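Local coordinates for uncharacterized hypothetical protein (Parabacteroides merdae, PDB 4EI0), which is of unknown function but belongs to the DUF4466 family and is built largely of antiparallel beta-sheets, at residues A54-S59 and L110-I115; L166-E171 and V305-Y310; S213-Y218 and C267-L272. All blocks are in the same frame, centred on the assembly; numbering follows the deposited sequence.

Contact 1 (A54-S59 and L110-I115)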
ATOM      1  N   ALA B  54       3.584  15.859   8.589  1.00 43.90           N
ATOM      2  CA  ALA B  54       4.606  16.102   7.556  1.00 45.45           C
ATOM      3  C   ALA B  54       4.612  17.601   7.227  1.00 41.70           C
ATOM      4  O   ALA B  54       3.598  18.262   7.348  1.00 43.45           O
ATOM      5  CB  ALA B  54       4.297  15.275   6.329  1.00 34.97           C
ATOM      6  N   GLN B  55       5.742  18.119   6.789  1.00 38.76           N
ATOM      7  CA  GLN B  55       5.843  19.502   6.471  1.00 40.51           C
ATOM      8  C   GLN B  55       6.819  19.740   5.332  1.00 47.13           C
ATOM      9  O   GLN B  55       7.733  18.957   5.147  1.00 40.89           O
ATOM     10  CB  GLN B  55       6.305  20.229   7.758  1.00 44.67           C
ATOM     11  CG  GLN B  55       6.819  21.595   7.555  1.00 45.99           C
ATOM     12  CD  GLN B  55       7.237  22.233   8.847  1.00 44.49           C
ATOM     13  OE1 GLN B  55       6.427  22.522   9.712  1.00 55.38           O
ATOM     14  NE2 GLN B  55       8.521  22.499   8.963  1.00 49.17           N
ATOM     15  N   VAL B  56       6.591  20.777   4.525  1.00 40.00           N
ATOM     16  CA  VAL B  56       7.600  21.214   3.545  1.00 38.78           C
ATOM     17  C   VAL B  56       7.742  22.718   3.673  1.00 41.61           C
ATOM     18  O   VAL B  56       6.723  23.445   3.792  1.00 42.36           O
ATOM     19  CB  VAL B  56       7.239  20.995   2.103  1.00 44.85           C
ATOM     20  CG1 VAL B  56       8.525  20.931   1.292  1.00 44.33           C
ATOM     21  CG2 VAL B  56       6.400  19.799   1.938  1.00 49.57           C
ATOM     22  N   VAL B  57       8.984  23.173   3.704  1.00 45.74           N
ATOM     23  CA  VAL B  57       9.320  24.594   3.686  1.00 45.94           C
ATOM     24  C   VAL B  57       9.978  24.829   2.328  1.00 44.00           C
ATOM     25  O   VAL B  57      10.971  24.207   2.016  1.00 44.27           O
ATOM     26  CB  VAL B  57      10.298  24.962   4.843  1.00 46.75           C
ATOM     27  CG1 VAL B  57      10.748  26.419   4.719  1.00 48.55           C
ATOM     28  CG2 VAL B  57       9.668  24.707   6.221  1.00 41.25           C
ATOM     29  N   SER B  58       9.387  25.671   1.495  1.00 41.51           N
ATOM     30  CA  SER B  58      10.022  26.086   0.226  1.00 42.95           C
ATOM     31  C   SER B  58      10.801  27.363   0.432  1.00 49.07           C
ATOM     32  O   SER B  58      10.514  28.116   1.360  1.00 52.50           O
ATOM     33  CB  SER B  58       8.980  26.364  -0.862  1.00 41.54           C
ATOM     34  OG  SER B  58       8.112  27.372  -0.437  1.00 47.98           O
ATOM     35  N   SER B  59      11.753  27.629  -0.456  1.00 50.49           N
ATOM     36  CA  SER B  59      12.626  28.797  -0.299  1.00 43.86           C
ATOM     37  C   SER B  59      11.930  30.069  -0.821  1.00 42.26           C
ATOM     38  O   SER B  59      12.312  31.136  -0.451  1.00 46.53           O
ATOM     39  CB  SER B  59      13.970  28.581  -1.012  1.00 45.10           C
ATOM     40  OG  SER B  59      13.762  28.385  -2.376  1.00 47.96           O
ATOM     41  N   LEU B 110       3.248  10.707   0.467  1.00 37.77           N
ATOM     42  CA  LEU B 110       2.355  11.814   0.213  1.00 38.93           C
ATOM     43  C   LEU B 110       2.925  12.603  -0.921  1.00 43.77           C
ATOM     44  O   LEU B 110       4.148  12.735  -1.019  1.00 44.20           O
ATOM     45  CB  LEU B 110       2.234  12.737   1.420  1.00 36.35           C
ATOM     46  CG  LEU B 110       1.602  12.186   2.710  1.00 39.02           C
ATOM     47  CD1 LEU B 110       1.743  13.261   3.762  1.00 32.47           C
ATOM     48  CD2 LEU B 110       0.140  11.771   2.474  1.00 41.11           C
ATOM     49  N   ARG B 111       2.030  13.096  -1.785  1.00 42.47           N
ATOM     50  CA  ARG B 111       2.402  13.970  -2.905  1.00 36.90           C
ATOM     51  C   ARG B 111       2.236  15.412  -2.544  1.00 34.88           C
ATOM     52  O   ARG B 111       1.183  15.820  -2.034  1.00 39.14           O
ATOM     53  CB  ARG B 111       1.568  13.610  -4.093  1.00 40.24           C
ATOM     54  CG  ARG B 111       1.955  12.235  -4.605  1.00 44.68           C
ATOM     55  CD  ARG B 111       1.060  11.773  -5.723  1.00 50.30           C
ATOM     56  NE  ARG B 111       1.454  10.429  -6.068  1.00 53.58           N
ATOM     57  CZ  ARG B 111       0.742   9.614  -6.818  1.00 50.85           C
ATOM     58  NH1 ARG B 111      -0.418  10.000  -7.311  1.00 53.22           N
ATOM     59  NH2 ARG B 111       1.189   8.400  -7.034  1.00 51.95           N
ATOM     60  N   TYR B 112       3.298  16.187  -2.758  1.00 37.82           N
ATOM     61  CA  TYR B 112       3.302  17.629  -2.551  1.00 36.54           C
ATOM     62  C   TYR B 112       3.392  18.318  -3.902  1.00 39.70           C
ATOM     63  O   TYR B 112       4.199  17.917  -4.763  1.00 39.30           O
ATOM     64  CB  TYR B 112       4.489  18.016  -1.692  1.00 34.33           C
ATOM     65  CG  TYR B 112       4.849  19.493  -1.615  1.00 42.85           C
ATOM     66  CD1 TYR B 112       4.117  20.379  -0.846  1.00 38.32           C
ATOM     67  CD2 TYR B 112       5.974  19.981  -2.249  1.00 45.30           C
ATOM     68  CE1 TYR B 112       4.449  21.714  -0.765  1.00 39.82           C
ATOM     69  CE2 TYR B 112       6.310  21.314  -2.188  1.00 42.56           C
ATOM     70  CZ  TYR B 112       5.560  22.167  -1.439  1.00 43.78           C
ATOM     71  OH  TYR B 112       5.926  23.473  -1.336  1.00 46.14           O
ATOM     72  N   TYR B 113       2.566  19.340  -4.057  1.00 33.93           N
ATOM     73  CA  TYR B 113       2.449  20.136  -5.264  1.00 39.93           C
ATOM     74  C   TYR B 113       2.803  21.581  -4.940  1.00 39.32           C
ATOM     75  O   TYR B 113       2.128  22.229  -4.144  1.00 42.15           O
ATOM     76  CB  TYR B 113       1.020  20.034  -5.784  1.00 41.42           C
ATOM     77  CG  TYR B 113       0.664  18.638  -6.211  1.00 45.96           C
ATOM     78  CD1 TYR B 113       0.907  18.201  -7.503  1.00 47.35           C
ATOM     79  CD2 TYR B 113       0.078  17.760  -5.326  1.00 45.20           C
ATOM     80  CE1 TYR B 113       0.565  16.926  -7.901  1.00 45.12           C
ATOM     81  CE2 TYR B 113      -0.266  16.484  -5.703  1.00 47.33           C
ATOM     82  CZ  TYR B 113      -0.020  16.076  -6.984  1.00 51.35           C
ATOM     83  OH  TYR B 113      -0.328  14.820  -7.304  1.00 50.87           O
ATOM     84  N   TYR B 114       3.916  22.059  -5.494  1.00 39.29           N
ATOM     85  CA  TYR B 114       4.326  23.430  -5.355  1.00 36.33           C
ATOM     86  C   TYR B 114       3.858  24.146  -6.614  1.00 40.34           C
ATOM     87  O   TYR B 114       4.268  23.765  -7.714  1.00 35.58           O
ATOM     88  CB  TYR B 114       5.825  23.518  -5.268  1.00 39.13           C
ATOM     89  CG  TYR B 114       6.408  24.888  -5.228  1.00 38.74           C
ATOM     90  CD1 TYR B 114       6.418  25.615  -4.056  1.00 46.23           C
ATOM     91  CD2 TYR B 114       7.031  25.450  -6.336  1.00 42.28           C
ATOM     92  CE1 TYR B 114       7.014  26.872  -3.976  1.00 40.29           C
ATOM     93  CE2 TYR B 114       7.640  26.715  -6.267  1.00 39.99           C
ATOM     94  CZ  TYR B 114       7.612  27.427  -5.107  1.00 39.96           C
ATOM     95  OH  TYR B 114       8.186  28.645  -5.003  1.00 41.74           O
ATOM     96  N   ILE B 115       3.025  25.182  -6.468  1.00 37.58           N
ATOM     97  CA  ILE B 115       2.579  25.966  -7.642  1.00 41.40           C
ATOM     98  C   ILE B 115       3.577  27.131  -7.746  1.00 41.31           C
ATOM     99  O   ILE B 115       3.720  27.900  -6.824  1.00 42.25           O
ATOM    100  CB  ILE B 115       1.139  26.455  -7.529  1.00 38.24           C
ATOM    101  CG1 ILE B 115       0.159  25.316  -7.228  1.00 36.31           C
ATOM    102  CG2 ILE B 115       0.684  27.089  -8.855  1.00 42.18           C
ATOM    103  CD1 ILE B 115       0.128  24.202  -8.265  1.00 47.28           C
TER
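Val56 lies over one face of the Tyr112 ring. Its CG2 methyl makes a CH-pi contact, 3.8 Å from the Tyr112 ring centroid and 16° off the ring normal. The methyl is shifted toward the rim, where Val56 CG2 comes within 3.6 Å of Tyr112 CD1, while Val56 CG1 lies 4.1 Å from Tyr112 CE2, across the width of the ring from CD1. The opposite face is met by main chain, the Tyr114 N lying 4.2 Å above the plane near the rim. The second ring, Tyr114, is approached obliquely by Ser58, with CB 3.7 Å from Tyr114 CE1, and Phe127 packs against it edge-to-face. Tyr112 has CG anti to the backbone N (chi1 167°), which starts the ring off toward the C-terminal end of its strand, and Tyr114 leans the same way. Toward the start of both segments, Ala54 CB meets Leu110 CD1 at 4.1 Å.

The axes of 54-58 and 110-115 approach to 9.7 Å and cross at -24°. Strand 51-58 bonds through its backbone to strands 96-100 and 124-133, whereas 107-115 belongs to another sheet, so this is the face-to-face packing of two sheets in a beta-sandwich. Phe68 adds a further ring beside Tyr112.

Methyls, the Tyr112 ring face and one serine CB carry most of the contact, so the two strands are held by fit and dispersion instead of by polar bonds between them. The buried hydroxyls at the far end are nevertheless satisfied: Ser58 OG and Tyr114 OH both hydrogen-bond to Ile60 O, so that one carbonyl serves a side chain from each sheet.

Contact 2 (L166-E171 and V305-Y310)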
ATOM      1  N   LEU B 166      -2.921  38.725 -32.779  1.00 43.85           N
ATOM      2  CA  LEU B 166      -2.047  38.182 -31.755  1.00 45.61           C
ATOM      3  C   LEU B 166      -1.100  39.260 -31.217  1.00 42.57           C
ATOM      4  O   LEU B 166      -0.383  39.893 -31.982  1.00 47.37           O
ATOM      5  CB  LEU B 166      -1.219  36.987 -32.296  1.00 45.91           C
ATOM      6  CG  LEU B 166      -1.871  35.630 -32.536  1.00 50.27           C
ATOM      7  CD1 LEU B 166      -3.065  35.672 -33.485  1.00 50.00           C
ATOM      8  CD2 LEU B 166      -0.787  34.676 -33.037  1.00 42.92           C
ATOM      9  N   SER B 167      -1.089  39.450 -29.899  1.00 49.43           N
ATOM     10  CA  SER B 167      -0.116  40.317 -29.212  1.00 43.42           C
ATOM     11  C   SER B 167       0.757  39.493 -28.286  1.00 40.15           C
ATOM     12  O   SER B 167       0.266  38.765 -27.409  1.00 43.65           O
ATOM     13  CB  SER B 167      -0.810  41.389 -28.380  1.00 45.58           C
ATOM     14  OG  SER B 167       0.150  42.231 -27.748  1.00 48.58           O
ATOM     15  N   PHE B 168       2.066  39.653 -28.433  1.00 45.61           N
ATOM     16  CA  PHE B 168       3.032  39.032 -27.545  1.00 43.46           C
ATOM     17  C   PHE B 168       3.557  40.044 -26.539  1.00 45.62           C
ATOM     18  O   PHE B 168       4.592  39.794 -25.938  1.00 43.93           O
ATOM     19  CB  PHE B 168       4.233  38.461 -28.366  1.00 49.15           C
ATOM     20  CG  PHE B 168       3.826  37.477 -29.426  1.00 44.89           C
ATOM     21  CD1 PHE B 168       3.564  36.150 -29.111  1.00 43.80           C
ATOM     22  CD2 PHE B 168       3.656  37.885 -30.715  1.00 41.58           C
ATOM     23  CE1 PHE B 168       3.178  35.264 -30.081  1.00 41.47           C
ATOM     24  CE2 PHE B 168       3.253  37.013 -31.689  1.00 45.13           C
ATOM     25  CZ  PHE B 168       3.015  35.710 -31.383  1.00 43.81           C
ATOM     26  N   LEU B 169       2.821  41.128 -26.270  1.00 52.01           N
ATOM     27  CA  LEU B 169       3.360  42.231 -25.431  1.00 44.26           C
ATOM     28  C   LEU B 169       2.768  42.390 -24.060  1.00 55.08           C
ATOM     29  O   LEU B 169       3.232  43.220 -23.305  1.00 46.27           O
ATOM     30  CB  LEU B 169       3.251  43.581 -26.196  1.00 56.96           C
ATOM     31  CG  LEU B 169       3.902  43.571 -27.619  1.00 60.04           C
ATOM     32  CD1 LEU B 169       3.817  44.866 -28.439  1.00 61.08           C
ATOM     33  CD2 LEU B 169       5.371  43.153 -27.467  1.00 54.09           C
ATOM     34  N   ASN B 170       1.759  41.609 -23.698  1.00 45.16           N
ATOM     35  CA  ASN B 170       1.124  41.803 -22.443  1.00 42.41           C
ATOM     36  C   ASN B 170       1.936  41.155 -21.308  1.00 47.88           C
ATOM     37  O   ASN B 170       2.483  40.062 -21.460  1.00 50.07           O
ATOM     38  CB  ASN B 170      -0.298  41.222 -22.465  1.00 46.29           C
ATOM     39  CG  ASN B 170      -1.287  42.061 -23.237  1.00 43.59           C
ATOM     40  OD1 ASN B 170      -1.018  43.191 -23.654  1.00 54.96           O
ATOM     41  ND2 ASN B 170      -2.462  41.505 -23.435  1.00 54.15           N
ATOM     42  N   GLU B 171       1.956  41.795 -20.138  1.00 41.47           N
ATOM     43  CA  GLU B 171       2.621  41.258 -18.940  1.00 49.92           C
ATOM     44  C   GLU B 171       2.052  39.890 -18.571  1.00 44.27           C
ATOM     45  O   GLU B 171       0.828  39.700 -18.484  1.00 51.11           O
ATOM     46  CB  GLU B 171       2.350  42.061 -17.656  1.00 65.55           C
ATOM     47  CG  GLU B 171       2.600  43.513 -17.429  1.00 86.92           C
ATOM     48  CD  GLU B 171       2.280  43.756 -15.941  1.00 78.29           C
ATOM     49  OE1 GLU B 171       1.117  44.102 -15.538  1.00 51.91           O
ATOM     50  OE2 GLU B 171       3.209  43.483 -15.156  1.00 51.59           O
ATOM     51  N   VAL B 305      -4.065  27.545 -30.920  1.00 44.13           N
ATOM     52  CA  VAL B 305      -2.623  27.765 -30.772  1.00 44.60           C
ATOM     53  C   VAL B 305      -2.231  27.660 -29.313  1.00 46.97           C
ATOM     54  O   VAL B 305      -3.051  27.876 -28.437  1.00 49.61           O
ATOM     55  CB  VAL B 305      -2.167  29.122 -31.371  1.00 40.36           C
ATOM     56  CG1 VAL B 305      -2.612  29.281 -32.818  1.00 43.21           C
ATOM     57  CG2 VAL B 305      -2.669  30.290 -30.542  1.00 47.00           C
ATOM     58  N   SER B 306      -0.984  27.303 -29.083  1.00 41.91           N
ATOM     59  CA  SER B 306      -0.335  27.360 -27.790  1.00 48.06           C
ATOM     60  C   SER B 306       1.037  28.035 -27.963  1.00 46.34           C
ATOM     61  O   SER B 306       1.693  27.824 -28.958  1.00 41.68           O
ATOM     62  CB  SER B 306      -0.153  25.951 -27.271  1.00 46.04           C
ATOM     63  OG  SER B 306      -1.421  25.308 -27.181  1.00 51.57           O
ATOM     64  N   VAL B 307       1.478  28.821 -26.994  1.00 43.73           N
ATOM     65  CA  VAL B 307       2.656  29.716 -27.176  1.00 38.71           C
ATOM     66  C   VAL B 307       3.528  29.681 -25.954  1.00 37.55           C
ATOM     67  O   VAL B 307       3.020  29.723 -24.835  1.00 41.09           O
ATOM     68  CB  VAL B 307       2.197  31.176 -27.441  1.00 40.35           C
ATOM     69  CG1 VAL B 307       3.367  32.164 -27.539  1.00 33.93           C
ATOM     70  CG2 VAL B 307       1.279  31.256 -28.647  1.00 36.64           C
ATOM     71  N   LYS B 308       4.830  29.534 -26.163  1.00 40.97           N
ATOM     72  CA  LYS B 308       5.848  29.860 -25.193  1.00 43.59           C
ATOM     73  C   LYS B 308       6.458  31.180 -25.597  1.00 44.34           C
ATOM     74  O   LYS B 308       6.674  31.424 -26.788  1.00 42.47           O
ATOM     75  CB  LYS B 308       6.917  28.813 -25.138  1.00 37.59           C
ATOM     76  CG  LYS B 308       6.533  27.625 -24.280  1.00 44.78           C
ATOM     77  CD  LYS B 308       7.531  26.491 -24.335  1.00 46.10           C
ATOM     78  CE  LYS B 308       7.253  25.395 -23.295  1.00 41.52           C
ATOM     79  NZ  LYS B 308       8.262  24.308 -23.347  1.00 40.90           N
ATOM     80  N   ARG B 309       6.665  32.057 -24.617  1.00 35.96           N
ATOM     81  CA  ARG B 309       7.316  33.397 -24.872  1.00 38.78           C
ATOM     82  C   ARG B 309       8.478  33.596 -23.915  1.00 41.68           C
ATOM     83  O   ARG B 309       8.427  33.150 -22.765  1.00 42.04           O
ATOM     84  CB  ARG B 309       6.286  34.496 -24.701  1.00 45.96           C
ATOM     85  CG  ARG B 309       6.790  35.899 -25.030  1.00 48.17           C
ATOM     86  CD  ARG B 309       5.833  37.005 -24.629  1.00 41.52           C
ATOM     87  NE  ARG B 309       5.699  37.114 -23.192  1.00 39.56           N
ATOM     88  CZ  ARG B 309       4.973  38.029 -22.550  1.00 43.67           C
ATOM     89  NH1 ARG B 309       4.321  38.968 -23.212  1.00 41.10           N
ATOM     90  NH2 ARG B 309       4.910  37.996 -21.215  1.00 42.71           N
ATOM     91  N   TYR B 310       9.538  34.255 -24.386  1.00 40.48           N
ATOM     92  CA  TYR B 310      10.737  34.484 -23.605  1.00 35.24           C
ATOM     93  C   TYR B 310      11.170  35.947 -23.826  1.00 47.07           C
ATOM     94  O   TYR B 310      11.317  36.394 -24.964  1.00 42.08           O
ATOM     95  CB  TYR B 310      11.843  33.508 -24.064  1.00 38.40           C
ATOM     96  CG  TYR B 310      13.182  33.660 -23.365  1.00 35.04           C
ATOM     97  CD1 TYR B 310      13.435  33.022 -22.206  1.00 42.00           C
ATOM     98  CD2 TYR B 310      14.164  34.490 -23.880  1.00 42.91           C
ATOM     99  CE1 TYR B 310      14.656  33.166 -21.553  1.00 49.55           C
ATOM    100  CE2 TYR B 310      15.373  34.653 -23.250  1.00 53.37           C
ATOM    101  CZ  TYR B 310      15.603  33.995 -22.060  1.00 45.58           C
ATOM    102  OH  TYR B 310      16.802  34.121 -21.416  1.00 49.02           O
TER
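Arg309 reaches from its strand to the turn at 168-170 and takes hold of two main-chain carbonyls. Three hydrogen bonds make the grip. NH1 of Arg309 donates to Phe168 O at 2.9 Å and, with its other N-H, to Asn170 O at 2.8 Å. A weak third bond runs from Arg309 NH2 to the same Asn170 O at 3.2 Å, so this oxygen accepts from both terminal nitrogens, the NH2 arm being the weak one. Both carbonyl oxygens meet the guanidinium at its edge, Phe168 O close to its plane, although NH1 stands well above the carbonyl plane of Phe168, 60° out of it. The side chain leaves the strand extended, CG anti to the backbone N (chi1 -176°); the chain then bends, chi3 of 67° turning NE out of the extended line.

Charge adds to this: Arg309 NH2 also forms a salt bridge with Asp152, which probably helps to fix the rotation of the guanidinium.

The apolar contact lies beside this grip. Val307 CG1 meets the edge of the Phe168 ring, 4.0 Å from CE1, the two side chains crossing at about a right angle. Phe168 CB lies 4.3 Å from Arg309 CD, and the ring also packs on Ala291 and Val293 of strand 289-299.

Within the turn, Leu169 N donates to Ser167 OG at 3.2 Å; from outside it, the side chain of Asp194 takes a hydrogen bond from Phe168 N. The serine bond defines an ST turn where the chain leaves strand 165-167, and the whole is a bridge between two antiparallel sheets, with an arginine on strand 302-311 of one sheet clasping the turn that follows a strand of the other.

Contact 3 (S213-Y218 and C267-L272)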
ATOM      1  N   SER B 213       4.658  44.526 -42.736  1.00 66.19           N
ATOM      2  CA  SER B 213       5.264  44.604 -44.055  1.00 63.04           C
ATOM      3  C   SER B 213       4.934  43.400 -44.934  1.00 64.50           C
ATOM      4  O   SER B 213       5.509  43.242 -45.977  1.00 62.65           O
ATOM      5  CB  SER B 213       6.773  44.795 -43.908  1.00 54.87           C
ATOM      6  OG  SER B 213       7.322  43.783 -43.098  1.00 61.33           O
ATOM      7  N   SER B 214       3.979  42.550 -44.558  1.00 66.74           N
ATOM      8  CA  SER B 214       3.649  41.423 -45.442  1.00 64.91           C
ATOM      9  C   SER B 214       3.304  41.962 -46.845  1.00 66.91           C
ATOM     10  O   SER B 214       2.639  42.973 -46.949  1.00 69.78           O
ATOM     11  CB  SER B 214       2.475  40.600 -44.908  1.00 60.33           C
ATOM     12  OG  SER B 214       2.752  39.956 -43.663  1.00 53.00           O
ATOM     13  N   PRO B 215       3.765  41.307 -47.920  1.00 64.71           N
ATOM     14  CA  PRO B 215       3.420  41.858 -49.241  1.00 66.39           C
ATOM     15  C   PRO B 215       1.950  41.650 -49.605  1.00 64.37           C
ATOM     16  O   PRO B 215       1.436  40.533 -49.405  1.00 60.44           O
ATOM     17  CB  PRO B 215       4.320  41.088 -50.206  1.00 68.60           C
ATOM     18  CG  PRO B 215       5.222  40.236 -49.372  1.00 83.99           C
ATOM     19  CD  PRO B 215       4.656  40.140 -47.997  1.00 77.36           C
ATOM     20  N   LYS B 216       1.312  42.708 -50.136  1.00 66.21           N
ATOM     21  CA  LYS B 216      -0.104  42.706 -50.550  1.00 67.87           C
ATOM     22  C   LYS B 216      -0.384  41.479 -51.439  1.00 62.96           C
ATOM     23  O   LYS B 216      -1.408  40.809 -51.289  1.00 70.80           O
ATOM     24  CB  LYS B 216      -0.480  44.037 -51.239  1.00 62.66           C
ATOM     25  N   GLU B 217       0.596  41.117 -52.266  1.00 73.33           N
ATOM     26  CA  GLU B 217       0.511  39.942 -53.154  1.00 76.48           C
ATOM     27  C   GLU B 217       0.072  38.648 -52.426  1.00 81.41           C
ATOM     28  O   GLU B 217      -0.611  37.827 -53.012  1.00 72.93           O
ATOM     29  CB  GLU B 217       1.875  39.647 -53.853  1.00 80.19           C
ATOM     30  CG  GLU B 217       3.024  40.664 -53.676  1.00 92.55           C
ATOM     31  CD  GLU B 217       4.363  40.134 -54.193  1.00111.63           C
ATOM     32  OE1 GLU B 217       4.375  39.432 -55.230  1.00112.50           O
ATOM     33  OE2 GLU B 217       5.409  40.413 -53.556  1.00108.11           O
ATOM     34  N   TYR B 218       0.486  38.440 -51.172  1.00 69.12           N
ATOM     35  CA  TYR B 218       0.254  37.152 -50.489  1.00 75.18           C
ATOM     36  C   TYR B 218      -0.865  37.217 -49.470  1.00 68.83           C
ATOM     37  O   TYR B 218      -1.037  36.270 -48.690  1.00 59.17           O
ATOM     38  CB  TYR B 218       1.545  36.637 -49.820  1.00 72.97           C
ATOM     39  CG  TYR B 218       2.623  36.370 -50.827  1.00 80.36           C
ATOM     40  CD1 TYR B 218       2.455  35.371 -51.791  1.00 87.48           C
ATOM     41  CD2 TYR B 218       3.787  37.135 -50.852  1.00 77.21           C
ATOM     42  CE1 TYR B 218       3.420  35.133 -52.750  1.00 81.26           C
ATOM     43  CE2 TYR B 218       4.764  36.903 -51.803  1.00 80.02           C
ATOM     44  CZ  TYR B 218       4.568  35.904 -52.750  1.00 84.52           C
ATOM     45  OH  TYR B 218       5.522  35.665 -53.695  1.00 79.42           O
ATOM     46  N   CYS B 267      14.763  35.027 -41.464  1.00 63.41           N
ATOM     47  CA  CYS B 267      13.330  35.222 -41.159  1.00 59.71           C
ATOM     48  C   CYS B 267      12.513  35.773 -42.335  1.00 58.83           C
ATOM     49  O   CYS B 267      13.056  36.240 -43.324  1.00 57.70           O
ATOM     50  CB  CYS B 267      13.126  36.130 -39.933  1.00 60.51           C
ATOM     51  SG  CYS B 267      13.775  37.791 -40.153  1.00 68.01           S
ATOM     52  N   THR B 268      11.194  35.690 -42.206  1.00 56.26           N
ATOM     53  CA  THR B 268      10.266  36.178 -43.209  1.00 54.78           C
ATOM     54  C   THR B 268       9.235  37.099 -42.544  1.00 51.49           C
ATOM     55  O   THR B 268       9.100  37.115 -41.275  1.00 49.91           O
ATOM     56  CB  THR B 268       9.614  34.987 -43.959  1.00 63.48           C
ATOM     57  OG1 THR B 268       8.809  35.483 -45.021  1.00 81.36           O
ATOM     58  CG2 THR B 268       8.753  34.110 -43.051  1.00 52.89           C
ATOM     59  N   ASN B 269       8.480  37.837 -43.365  1.00 50.65           N
ATOM     60  CA  ASN B 269       7.416  38.716 -42.834  1.00 50.99           C
ATOM     61  C   ASN B 269       5.991  38.256 -43.146  1.00 54.24           C
ATOM     62  O   ASN B 269       5.049  39.018 -42.997  1.00 56.13           O
ATOM     63  CB  ASN B 269       7.622  40.146 -43.308  1.00 50.61           C
ATOM     64  CG  ASN B 269       7.588  40.253 -44.825  1.00 54.02           C
ATOM     65  OD1 ASN B 269       7.351  39.285 -45.519  1.00 62.34           O
ATOM     66  ND2 ASN B 269       7.850  41.426 -45.331  1.00 70.51           N
ATOM     67  N   TYR B 270       5.841  37.016 -43.589  1.00 49.80           N
ATOM     68  CA  TYR B 270       4.525  36.378 -43.711  1.00 48.54           C
ATOM     69  C   TYR B 270       4.727  34.882 -43.692  1.00 50.56           C
ATOM     70  O   TYR B 270       5.800  34.403 -44.047  1.00 60.79           O
ATOM     71  CB  TYR B 270       3.788  36.778 -44.999  1.00 51.28           C
ATOM     72  CG  TYR B 270       4.412  36.187 -46.267  1.00 55.44           C
ATOM     73  CD1 TYR B 270       5.552  36.748 -46.827  1.00 61.75           C
ATOM     74  CD2 TYR B 270       3.902  35.040 -46.854  1.00 65.97           C
ATOM     75  CE1 TYR B 270       6.150  36.196 -47.951  1.00 62.26           C
ATOM     76  CE2 TYR B 270       4.490  34.484 -47.978  1.00 62.78           C
ATOM     77  CZ  TYR B 270       5.617  35.070 -48.515  1.00 70.02           C
ATOM     78  OH  TYR B 270       6.224  34.554 -49.625  1.00 69.74           O
ATOM     79  N   ILE B 271       3.709  34.139 -43.259  1.00 46.01           N
ATOM     80  CA  ILE B 271       3.689  32.670 -43.311  1.00 45.08           C
ATOM     81  C   ILE B 271       2.352  32.210 -43.901  1.00 55.47           C
ATOM     82  O   ILE B 271       1.296  32.660 -43.478  1.00 55.37           O
ATOM     83  CB  ILE B 271       3.844  32.047 -41.929  1.00 46.31           C
ATOM     84  CG1 ILE B 271       5.258  32.336 -41.371  1.00 50.79           C
ATOM     85  CG2 ILE B 271       3.565  30.543 -42.004  1.00 51.98           C
ATOM     86  CD1 ILE B 271       5.399  31.852 -39.940  1.00 56.43           C
ATOM     87  N   LEU B 272       2.412  31.317 -44.873  1.00 48.73           N
ATOM     88  CA  LEU B 272       1.220  30.740 -45.517  1.00 56.16           C
ATOM     89  C   LEU B 272       1.136  29.248 -45.178  1.00 60.53           C
ATOM     90  O   LEU B 272       2.104  28.660 -44.709  1.00 55.05           O
ATOM     91  CB  LEU B 272       1.274  30.925 -47.051  1.00 55.94           C
ATOM     92  CG  LEU B 272       1.511  32.365 -47.584  1.00 52.99           C
ATOM     93  CD1 LEU B 272       1.621  32.469 -49.081  1.00 54.00           C
ATOM     94  CD2 LEU B 272       0.425  33.327 -47.111  1.00 50.38           C
TER
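Tyr218 and Tyr270 form an offset (parallel-displaced) stack, centroids 4.7 Å apart and planes at 9°. The slide puts Tyr270 OH over the rim of the other ring, 3.5 Å from Tyr218 CE2, while Tyr218 CD2 sits over the Tyr270 ring, 3.6 Å from CZ. Tyr270 CG stands between the backbone N and the carbonyl carbon (chi1 70°), which starts the ring off alongside loop 213-218. Pro215 comes obliquely to the Tyr270 ring, its CD 3.7 Å from Tyr270 CD1, and Leu272 CD1 touches Tyr218 CD1 at 4.1 Å. An alanine at Tyr270 would probably leave the Tyr218 ring without its stacking partner, freer to turn, and open a gap beside Pro215 CD.

Two hydrogen bonds lie to one side of the aromatic pair, at Asn269. Ser214 OG donates to Asn269 O at 2.6 Å. Asn269 ND2 donates to Ser213 OG at 3.3 Å.

A second shell sets these groups. Tyr218 N bonds to Pro215 O at 2.9 Å, closing the turn that brings the ring round, and Tyr218 O takes a bond from Tyr210 OH. Ser213 OG is also bonded to Asn231 OD1, and Ser214 OG to Thr211 N.

Farther out, the loop 213-218 follows strand 207-210 and folds against strand 270-274, an outermost strand of its sheet within this chain. Ile271 pairs through its backbone with Phe209 of the neighbouring strand 207-210, and its side chain packs on Met234 and Lys236 of strand 233-238.

Overall arrangement
Contact 1 is fully buried, contact 2 partly so, and contact 3 lies at the surface, its centre about 31 Å from the centre of the chain. The chemistry differs too: apolar side chains and a tyrosine ring face between two sheets in contact 1, a charged side chain on main-chain carbonyls in contact 2, and stacked tyrosines with serine-asparagine hydrogen bonds in contact 3. Contact 1 sits on the opposite side of the chain's centre from the other two. Contacts 2 and 3, with centres about 20 Å apart, share a sheet, since strands 165-167 and 270-274 both belong to it. Contact 3 also falls within the sequence spanned by contact 2, while contact 1 is complete before either begins.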